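Local coordinates for D-isomer specific 2-hydroxyacid dehydrogenase family protein (Desulfovibrio vulgaris, PDB 5TX7) that probably catalyses the NAD-dependent interconversion of D-2-hydroxyacids and the corresponding 2-keto acids, at residues M2-Y10 and L25-T34; C209-D220 and R238-V247. All coordinates share one frame; numbering follows the deposited sequence.

Interaction 1. Residues M2-Y10 and L25-T34; sequences MRIVALDGY and LGELVVHPRT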
loop_
_atom_site.group_PDB
_atom_site.type_symbol
_atom_site.label_atom_id
_atom_site.label_comp_id
_atom_site.label_asym_id
_atom_site.label_seq_id
_atom_site.Cartn_x
_atom_site.Cartn_y
_atom_site.Cartn_z
ATOM N N MET A 2 38.618 22.176 -0.186
ATOM C CA MET A 2 38.537 20.760 -0.522
ATOM C C MET A 2 37.661 20.515 -1.747
ATOM O O MET A 2 36.623 21.132 -1.913
ATOM C CB MET A 2 37.939 20.017 0.676
ATOM C CG MET A 2 37.621 18.551 0.438
ATOM S SD MET A 2 37.604 17.684 1.999
ATOM C CE MET A 2 39.377 17.427 2.219
ATOM N N ARG A 3 38.039 19.548 -2.565
ATOM C CA ARG A 3 37.439 19.295 -3.864
ATOM C C ARG A 3 36.697 17.976 -3.779
ATOM O O ARG A 3 37.298 16.959 -3.442
ATOM C CB ARG A 3 38.542 19.235 -4.919
ATOM C CG ARG A 3 38.267 20.025 -6.198
ATOM C CD ARG A 3 39.548 20.245 -6.988
ATOM N NE ARG A 3 40.454 21.169 -6.297
ATOM C CZ ARG A 3 41.793 21.103 -6.275
ATOM N NH1 ARG A 3 42.471 20.124 -6.886
ATOM N NH2 ARG A 3 42.472 22.039 -5.606
ATOM N N ILE A 4 35.395 18.004 -4.067
ATOM C CA ILE A 4 34.511 16.838 -3.936
ATOM C C ILE A 4 33.861 16.533 -5.283
ATOM O O ILE A 4 33.300 17.429 -5.909
ATOM C CB ILE A 4 33.388 17.088 -2.895
ATOM C CG1 ILE A 4 33.999 17.497 -1.547
ATOM C CG2 ILE A 4 32.579 15.833 -2.690
ATOM C CD1 ILE A 4 33.030 17.835 -0.447
ATOM N N VAL A 5 33.889 15.274 -5.707
ATOM C CA VAL A 5 33.278 14.878 -6.982
ATOM C C VAL A 5 32.276 13.736 -6.781
ATOM O O VAL A 5 32.624 12.686 -6.220
ATOM C CB VAL A 5 34.337 14.469 -8.018
ATOM C CG1 VAL A 5 33.694 14.071 -9.338
ATOM C CG2 VAL A 5 35.289 15.629 -8.259
ATOM N N ALA A 6 31.037 13.956 -7.241
ATOM C CA ALA A 6 30.023 12.897 -7.309
ATOM C C ALA A 6 29.976 12.345 -8.745
ATOM O O ALA A 6 29.637 13.069 -9.698
ATOM C CB ALA A 6 28.666 13.433 -6.884
ATOM N N LEU A 7 30.338 11.076 -8.888
ATOM C CA LEU A 7 30.452 10.444 -10.200
ATOM C C LEU A 7 29.109 9.977 -10.765
ATOM O O LEU A 7 28.968 9.861 -11.973
ATOM C CB LEU A 7 31.460 9.278 -10.161
ATOM C CG LEU A 7 32.907 9.671 -9.845
ATOM C CD1 LEU A 7 33.773 8.435 -9.645
ATOM C CD2 LEU A 7 33.503 10.568 -10.931
ATOM N N ASP A 8 28.136 9.696 -9.906
ATOM C CA ASP A 8 26.783 9.380 -10.376
ATOM C C ASP A 8 25.731 9.855 -9.401
ATOM O O ASP A 8 25.149 9.069 -8.680
ATOM C CB ASP A 8 26.630 7.875 -10.699
ATOM C CG ASP A 8 26.898 6.963 -9.508
ATOM O OD1 ASP A 8 27.684 7.343 -8.611
ATOM O OD2 ASP A 8 26.334 5.841 -9.488
ATOM N N GLY A 9 25.512 11.164 -9.395
ATOM C CA GLY A 9 24.616 11.810 -8.439
ATOM C C GLY A 9 23.155 11.910 -8.845
ATOM O O GLY A 9 22.308 12.302 -8.033
ATOM N N TYR A 10 22.826 11.539 -10.075
ATOM C CA TYR A 10 21.461 11.732 -10.557
ATOM C C TYR A 10 20.435 10.916 -9.762
ATOM O O TYR A 10 19.455 11.479 -9.296
ATOM C CB TYR A 10 21.348 11.421 -12.046
ATOM C CG TYR A 10 19.978 11.717 -12.606
ATOM C CD1 TYR A 10 19.510 13.033 -12.714
ATOM C CD2 TYR A 10 19.134 10.696 -12.991
ATOM C CE1 TYR A 10 18.244 13.303 -13.224
ATOM C CE2 TYR A 10 17.879 10.951 -13.499
ATOM C CZ TYR A 10 17.424 12.252 -13.618
ATOM O OH TYR A 10 16.154 12.480 -14.144
ATOM N N LEU A 25 30.955 21.864 2.657
ATOM C CA LEU A 25 32.204 21.211 3.083
ATOM C C LEU A 25 33.332 21.256 2.048
ATOM O O LEU A 25 34.400 20.681 2.269
ATOM C CB LEU A 25 31.906 19.739 3.394
ATOM C CG LEU A 25 30.759 19.447 4.350
ATOM C CD1 LEU A 25 30.513 17.959 4.425
ATOM C CD2 LEU A 25 31.076 19.992 5.727
ATOM N N GLY A 26 33.092 21.900 0.912
ATOM C CA GLY A 26 34.070 21.952 -0.156
ATOM C C GLY A 26 33.462 22.395 -1.463
ATOM O O GLY A 26 32.326 22.836 -1.512
ATOM N N GLU A 27 34.249 22.279 -2.518
ATOM C CA GLU A 27 33.821 22.595 -3.871
ATOM C C GLU A 27 33.312 21.312 -4.481
ATOM O O GLU A 27 34.074 20.366 -4.633
ATOM C CB GLU A 27 34.974 23.181 -4.701
ATOM C CG GLU A 27 35.179 24.679 -4.510
ATOM C CD GLU A 27 33.866 25.469 -4.588
ATOM O OE1 GLU A 27 33.168 25.353 -5.627
ATOM O OE2 GLU A 27 33.512 26.175 -3.605
ATOM N N LEU A 28 32.029 21.279 -4.821
ATOM C CA LEU A 28 31.399 20.074 -5.353
ATOM C C LEU A 28 31.191 20.150 -6.853
ATOM O O LEU A 28 30.801 21.192 -7.366
ATOM C CB LEU A 28 30.045 19.863 -4.691
ATOM C CG LEU A 28 29.219 18.642 -5.084
ATOM C CD1 LEU A 28 29.930 17.357 -4.737
ATOM C CD2 LEU A 28 27.913 18.716 -4.344
ATOM N N VAL A 29 31.462 19.043 -7.539
ATOM C CA VAL A 29 31.048 18.857 -8.925
ATOM C C VAL A 29 30.190 17.596 -8.961
ATOM O O VAL A 29 30.592 16.568 -8.408
ATOM C CB VAL A 29 32.245 18.723 -9.870
ATOM C CG1 VAL A 29 31.775 18.563 -11.293
ATOM C CG2 VAL A 29 33.106 19.963 -9.807
ATOM N N VAL A 30 29.008 17.677 -9.574
ATOM C CA VAL A 30 28.089 16.545 -9.637
ATOM C C VAL A 30 27.876 16.126 -11.078
ATOM O O VAL A 30 27.271 16.854 -11.842
ATOM C CB VAL A 30 26.720 16.887 -9.020
ATOM C CG1 VAL A 30 25.804 15.660 -9.061
ATOM C CG2 VAL A 30 26.877 17.407 -7.592
ATOM N N HIS A 31 28.384 14.949 -11.439
ATOM C CA HIS A 31 28.064 14.323 -12.714
ATOM C C HIS A 31 26.864 13.409 -12.509
ATOM O O HIS A 31 26.777 12.723 -11.485
ATOM C CB HIS A 31 29.227 13.504 -13.246
ATOM C CG HIS A 31 30.444 14.315 -13.538
ATOM N ND1 HIS A 31 31.503 14.406 -12.666
ATOM C CD2 HIS A 31 30.783 15.053 -14.618
ATOM C CE1 HIS A 31 32.437 15.178 -13.182
ATOM N NE2 HIS A 31 32.023 15.588 -14.364
ATOM N N PRO A 32 25.928 13.404 -13.461
ATOM C CA PRO A 32 24.728 12.608 -13.271
ATOM C C PRO A 32 25.007 11.116 -13.310
ATOM O O PRO A 32 24.384 10.350 -12.579
ATOM C CB PRO A 32 23.807 13.058 -14.415
ATOM C CG PRO A 32 24.667 13.683 -15.416
ATOM C CD PRO A 32 25.890 14.196 -14.703
ATOM N N ARG A 33 25.921 10.730 -14.186
ATOM C CA ARG A 33 26.483 9.380 -14.234
ATOM C C ARG A 33 27.839 9.456 -14.920
ATOM O O ARG A 33 28.155 10.471 -15.574
ATOM C CB ARG A 33 25.563 8.434 -14.996
ATOM C CG ARG A 33 25.284 8.844 -16.417
ATOM C CD ARG A 33 24.013 8.188 -16.969
ATOM N NE ARG A 33 22.789 8.572 -16.257
ATOM C CZ ARG A 33 22.109 9.713 -16.415
ATOM N NH1 ARG A 33 22.525 10.666 -17.246
ATOM N NH2 ARG A 33 20.999 9.929 -15.697
ATOM N N THR A 34 28.629 8.394 -14.780
ATOM C CA THR A 34 29.951 8.335 -15.380
ATOM C C THR A 34 30.226 6.982 -16.030
ATOM O O THR A 34 30.292 5.983 -15.333
ATOM C CB THR A 34 31.029 8.661 -14.340
ATOM O OG1 THR A 34 30.880 10.019 -13.917
ATOM C CG2 THR A 34 32.430 8.500 -14.934
#
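Ile4 and Leu28 meet at the tightly packed centre of two parallel strands, 3-6 and 27-30, which run in register at an angle of 17°. With Leu28 CG anti to the backbone N (chi1 -179°) and the second torsion near +60°, CD1 is brought toward the neighbouring strand, 3.7 Å from Ile4 CG2. Next along the same face, Ala6 CB packs against Val30 CG1, and Ile22 of helix 20-23 closes over Ile4 and Leu28. The strand backbones are joined by near-straight hydrogen bonds, from Glu27 N to Met2 O at 2.7 Å through to His31 N and Ala6 O at 2.9 Å. Beyond the strands the segments stay coupled. Thr34 OG1 donates to a lone pair of Leu7 O in its carbonyl plane, at 2.7 Å, and also bonds Arg42, while Gly9 N reaches His31 O at 2.9 Å. Asp8 is buried, its carboxylate turned away to take the backbone N-H groups of Asn52 and Lys53.

The other face is looser: Glu27 and Val29 are exposed, and Val5 CG1 approaches the edge of the His31 ring, 4.0 Å from ND1. At the far end Tyr10 is exposed, although the second subunit comes close there. The Arg33 guanidinium lies edge-on beside it, with NH2 3.4 Å from Tyr10 CD2 and the two planes 63° apart; its NE is engaged by a salt bridge to Asp135 of the second subunit. With helix 20-23 between its strands, the arrangement is a beta-alpha-beta unit at the margin of a five-stranded parallel sheet, as in the flavodoxin-like catalytic domain of this dehydrogenase family.

Interaction 2. Residues C209-D220 and R238-V247; sequences CPLTPETEGLVD and RGPLLDERAV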
loop_
_atom_site.group_PDB
_atom_site.type_symbol
_atom_site.label_atom_id
_atom_site.label_comp_id
_atom_site.label_asym_id
_atom_site.label_seq_id
_atom_site.Cartn_x
_atom_site.Cartn_y
_atom_site.Cartn_z
ATOM N N CYS A 209 17.556 -10.532 3.796
ATOM C CA CYS A 209 18.836 -11.107 4.187
ATOM C C CYS A 209 19.902 -10.790 3.139
ATOM O O CYS A 209 19.586 -10.588 1.959
ATOM C CB CYS A 209 18.724 -12.624 4.378
ATOM S SG CYS A 209 18.067 -13.552 2.964
ATOM N N PRO A 210 21.176 -10.726 3.568
ATOM C CA PRO A 210 22.226 -10.469 2.584
ATOM C C PRO A 210 22.474 -11.683 1.687
ATOM O O PRO A 210 22.195 -12.815 2.098
ATOM C CB PRO A 210 23.455 -10.131 3.435
ATOM C CG PRO A 210 23.151 -10.582 4.820
ATOM C CD PRO A 210 21.705 -10.948 4.925
ATOM N N LEU A 211 22.965 -11.435 0.473
ATOM C CA LEU A 211 23.353 -12.510 -0.437
ATOM C C LEU A 211 24.752 -13.003 -0.069
ATOM O O LEU A 211 25.690 -12.221 -0.007
ATOM C CB LEU A 211 23.324 -12.032 -1.897
ATOM C CG LEU A 211 23.666 -13.056 -2.993
ATOM C CD1 LEU A 211 22.641 -14.180 -3.019
ATOM C CD2 LEU A 211 23.742 -12.371 -4.348
ATOM N N THR A 212 24.856 -14.302 0.199
ATOM C CA THR A 212 26.108 -14.980 0.540
ATOM C C THR A 212 26.089 -16.327 -0.174
ATOM O O THR A 212 25.087 -16.664 -0.811
ATOM C CB THR A 212 26.226 -15.216 2.067
ATOM O OG1 THR A 212 25.126 -16.021 2.529
ATOM C CG2 THR A 212 26.247 -13.890 2.819
ATOM N N PRO A 213 27.192 -17.095 -0.093
ATOM C CA PRO A 213 27.147 -18.504 -0.508
ATOM C C PRO A 213 25.984 -19.300 0.108
ATOM O O PRO A 213 25.306 -20.030 -0.617
ATOM C CB PRO A 213 28.491 -19.054 -0.014
ATOM C CG PRO A 213 29.414 -17.877 -0.044
ATOM C CD PRO A 213 28.579 -16.632 0.125
ATOM N N GLU A 214 25.755 -19.130 1.417
ATOM C CA GLU A 214 24.708 -19.855 2.167
ATOM C C GLU A 214 23.280 -19.527 1.739
ATOM O O GLU A 214 22.406 -20.392 1.802
ATOM C CB GLU A 214 24.830 -19.589 3.673
ATOM N N THR A 215 23.042 -18.283 1.314
ATOM C CA THR A 215 21.696 -17.822 0.951
ATOM C C THR A 215 21.429 -17.709 -0.544
ATOM O O THR A 215 20.292 -17.435 -0.928
ATOM C CB THR A 215 21.335 -16.482 1.629
ATOM O OG1 THR A 215 22.201 -15.441 1.163
ATOM C CG2 THR A 215 21.433 -16.596 3.147
ATOM N N GLU A 216 22.427 -17.946 -1.405
ATOM C CA GLU A 216 22.154 -18.027 -2.841
ATOM C C GLU A 216 21.137 -19.163 -3.136
ATOM O O GLU A 216 21.286 -20.284 -2.662
ATOM C CB GLU A 216 23.408 -18.207 -3.682
ATOM C CG GLU A 216 23.061 -18.250 -5.179
ATOM C CD GLU A 216 24.196 -17.860 -6.117
ATOM O OE1 GLU A 216 24.943 -16.892 -5.823
ATOM O OE2 GLU A 216 24.317 -18.512 -7.182
ATOM N N GLY A 217 20.092 -18.832 -3.896
ATOM C CA GLY A 217 19.053 -19.781 -4.283
ATOM C C GLY A 217 18.251 -20.323 -3.120
ATOM O O GLY A 217 17.822 -21.487 -3.129
ATOM N N LEU A 218 18.053 -19.471 -2.121
ATOM C CA LEU A 218 17.279 -19.792 -0.919
ATOM C C LEU A 218 15.850 -20.179 -1.276
ATOM O O LEU A 218 15.343 -21.200 -0.822
ATOM C CB LEU A 218 17.296 -18.564 -0.001
ATOM C CG LEU A 218 16.642 -18.454 1.344
ATOM C CD1 LEU A 218 17.399 -17.373 2.110
ATOM C CD2 LEU A 218 15.174 -18.096 1.217
ATOM N N VAL A 219 15.205 -19.338 -2.083
ATOM C CA VAL A 219 13.866 -19.616 -2.592
ATOM C C VAL A 219 14.001 -20.524 -3.823
ATOM O O VAL A 219 14.108 -20.055 -4.975
ATOM C CB VAL A 219 13.104 -18.328 -2.923
ATOM C CG1 VAL A 219 11.679 -18.648 -3.394
ATOM C CG2 VAL A 219 13.097 -17.417 -1.690
ATOM N N ASP A 220 14.022 -21.829 -3.546
ATOM C CA ASP A 220 14.186 -22.855 -4.567
ATOM C C ASP A 220 12.912 -23.672 -4.730
ATOM O O ASP A 220 11.959 -23.517 -3.958
ATOM C CB ASP A 220 15.409 -23.746 -4.259
ATOM C CG ASP A 220 15.323 -24.491 -2.920
ATOM O OD1 ASP A 220 14.322 -24.371 -2.175
ATOM O OD2 ASP A 220 16.304 -25.208 -2.611
ATOM N N ARG A 238 17.907 -9.152 -2.783
ATOM C CA ARG A 238 18.909 -9.463 -3.815
ATOM C C ARG A 238 18.350 -10.516 -4.769
ATOM O O ARG A 238 17.787 -11.517 -4.333
ATOM C CB ARG A 238 20.201 -9.992 -3.187
ATOM C CG ARG A 238 20.911 -9.039 -2.220
ATOM C CD ARG A 238 21.437 -7.774 -2.880
ATOM N NE ARG A 238 22.260 -8.069 -4.049
ATOM C CZ ARG A 238 23.535 -8.475 -4.021
ATOM N NH1 ARG A 238 24.197 -8.640 -2.871
ATOM N NH2 ARG A 238 24.161 -8.713 -5.173
ATOM N N GLY A 239 18.508 -10.282 -6.067
ATOM C CA GLY A 239 18.011 -11.187 -7.113
ATOM C C GLY A 239 18.410 -12.650 -6.989
ATOM O O GLY A 239 17.550 -13.519 -7.024
ATOM N N PRO A 240 19.708 -12.931 -6.811
ATOM C CA PRO A 240 20.161 -14.322 -6.678
ATOM C C PRO A 240 19.693 -15.086 -5.432
ATOM O O PRO A 240 20.013 -16.262 -5.291
ATOM C CB PRO A 240 21.702 -14.208 -6.719
ATOM C CG PRO A 240 21.972 -12.939 -7.429
ATOM C CD PRO A 240 20.846 -12.011 -7.012
ATOM N N LEU A 241 18.937 -14.450 -4.548
ATOM C CA LEU A 241 18.233 -15.172 -3.490
ATOM C C LEU A 241 17.175 -16.147 -4.034
ATOM O O LEU A 241 16.801 -17.083 -3.337
ATOM C CB LEU A 241 17.603 -14.189 -2.488
ATOM C CG LEU A 241 18.542 -13.322 -1.667
ATOM C CD1 LEU A 241 17.739 -12.370 -0.803
ATOM C CD2 LEU A 241 19.452 -14.168 -0.798
ATOM N N LEU A 242 16.714 -15.941 -5.265
ATOM C CA LEU A 242 15.713 -16.813 -5.904
ATOM C C LEU A 242 16.304 -17.696 -6.977
ATOM O O LEU A 242 17.239 -17.282 -7.659
ATOM C CB LEU A 242 14.686 -15.961 -6.652
ATOM C CG LEU A 242 13.975 -14.804 -6.024
ATOM C CD1 LEU A 242 12.931 -14.284 -7.001
ATOM C CD2 LEU A 242 13.345 -15.348 -4.780
ATOM N N ASP A 243 15.715 -18.882 -7.150
ATOM C CA ASP A 243 15.832 -19.634 -8.405
ATOM C C ASP A 243 14.687 -19.114 -9.271
ATOM O O ASP A 243 13.523 -19.470 -9.059
ATOM C CB ASP A 243 15.732 -21.148 -8.156
ATOM C CG ASP A 243 15.723 -21.980 -9.460
ATOM O OD1 ASP A 243 15.781 -21.417 -10.572
ATOM O OD2 ASP A 243 15.651 -23.224 -9.377
ATOM N N GLU A 244 15.025 -18.251 -10.225
ATOM C CA GLU A 244 14.037 -17.534 -11.050
ATOM C C GLU A 244 13.127 -18.476 -11.843
ATOM O O GLU A 244 11.943 -18.181 -12.031
ATOM C CB GLU A 244 14.733 -16.521 -11.989
ATOM C CG GLU A 244 15.447 -15.373 -11.255
ATOM C CD GLU A 244 15.885 -14.230 -12.165
ATOM O OE1 GLU A 244 16.047 -14.432 -13.404
ATOM O OE2 GLU A 244 16.077 -13.097 -11.643
ATOM N N ARG A 245 13.678 -19.609 -12.274
ATOM C CA ARG A 245 12.926 -20.639 -13.000
ATOM C C ARG A 245 11.812 -21.241 -12.143
ATOM O O ARG A 245 10.656 -21.285 -12.539
ATOM C CB ARG A 245 13.890 -21.736 -13.481
ATOM C CG ARG A 245 13.257 -22.931 -14.188
ATOM C CD ARG A 245 12.316 -22.541 -15.325
ATOM N NE ARG A 245 13.005 -21.819 -16.400
ATOM C CZ ARG A 245 12.509 -21.598 -17.621
ATOM N NH1 ARG A 245 11.297 -22.043 -17.976
ATOM N NH2 ARG A 245 13.242 -20.922 -18.509
ATOM N N ALA A 246 12.178 -21.698 -10.959
ATOM C CA ALA A 246 11.227 -22.302 -10.023
ATOM C C ALA A 246 10.096 -21.351 -9.656
ATOM O O ALA A 246 8.934 -21.766 -9.543
ATOM C CB ALA A 246 11.945 -22.780 -8.774
ATOM N N VAL A 247 10.432 -20.073 -9.496
ATOM C CA VAL A 247 9.435 -19.060 -9.143
ATOM C C VAL A 247 8.468 -18.835 -10.318
ATOM O O VAL A 247 7.253 -18.762 -10.120
ATOM C CB VAL A 247 10.121 -17.766 -8.663
ATOM C CG1 VAL A 247 9.120 -16.641 -8.450
ATOM C CG2 VAL A 247 10.897 -18.026 -7.375
HETATM O O HOH W 1 23.382 -8.431 0.186
#
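The guanidinium of Arg238 has Leu211 over one face, with CD2 3.6 Å above the plane and displaced toward its rim. At its edge, in the plane, a water accepts from NH1 and also from Leu211 N, at 3.0 Å from that nitrogen, so the same leucine is met by both the face of the group and its bridged edge. Bends at chi2 and chi3 (-65° and -52°) fold the arginine back over Leu211 CB. The leucine methyls continue onto the ring of Pro240, which they cross at about a right angle, CD2 lying 3.6 Å from Pro240 CG. Leu241 slides past Leu211 in the opposite direction and drives its two methyls into the other loop: CD1 approaches Cys209 SG at 4.0 Å, and CD2 lies against Thr215. The hydroxyl of Thr215 is itself fixed, with OG1 donating to a lone pair of Pro210 O at 2.8 Å.

Three backbone hydrogen bonds then join the segments. Gly217, at the third position of a type II turn, gives its N-H to Pro240 O at 2.9 Å. Val219 N donates to Leu241 O, and Val219 O accepts from Asp243 N at 2.9 Å in a straight bond of 179°, so both polar backbone atoms of the residue at the centre of an inverse gamma turn are held. Its side chain runs alongside Leu242, with CB 3.5 Å from CD2. Asp220 and Asp243 occupy the N-caps of helices 221-225 and 244-253, and between these helices Ala246 and Val247 pack on Leu224. Val219, Leu241 and Leu242 rest against Leu207 of strand 204-207, Val219 and Leu242 also against Leu233 of strand 231-235, while Phe199 of helix 195-201 adjoins Val219.

Overall arrangement
Interaction 1 lies near the amino terminus and is complete before interaction 2 begins, and the two share no strand or helix. Their centres are about 35 Å apart on opposite sides of the chain's centre, and their nearest atoms are still about 15 Å from one another. Segments 2-10 and 25-34 form one margin of the five-stranded parallel sheet, whereas 209-220 and 238-247 follow adjacent central strands, 204-207 and 231-235, of the seven-stranded parallel sheet in the Rossmann-type NAD-binding domain. The pair thus samples both domains of a two-domain dehydrogenase. Interaction 1 also reaches the second subunit, while interaction 2 stays within its own chain.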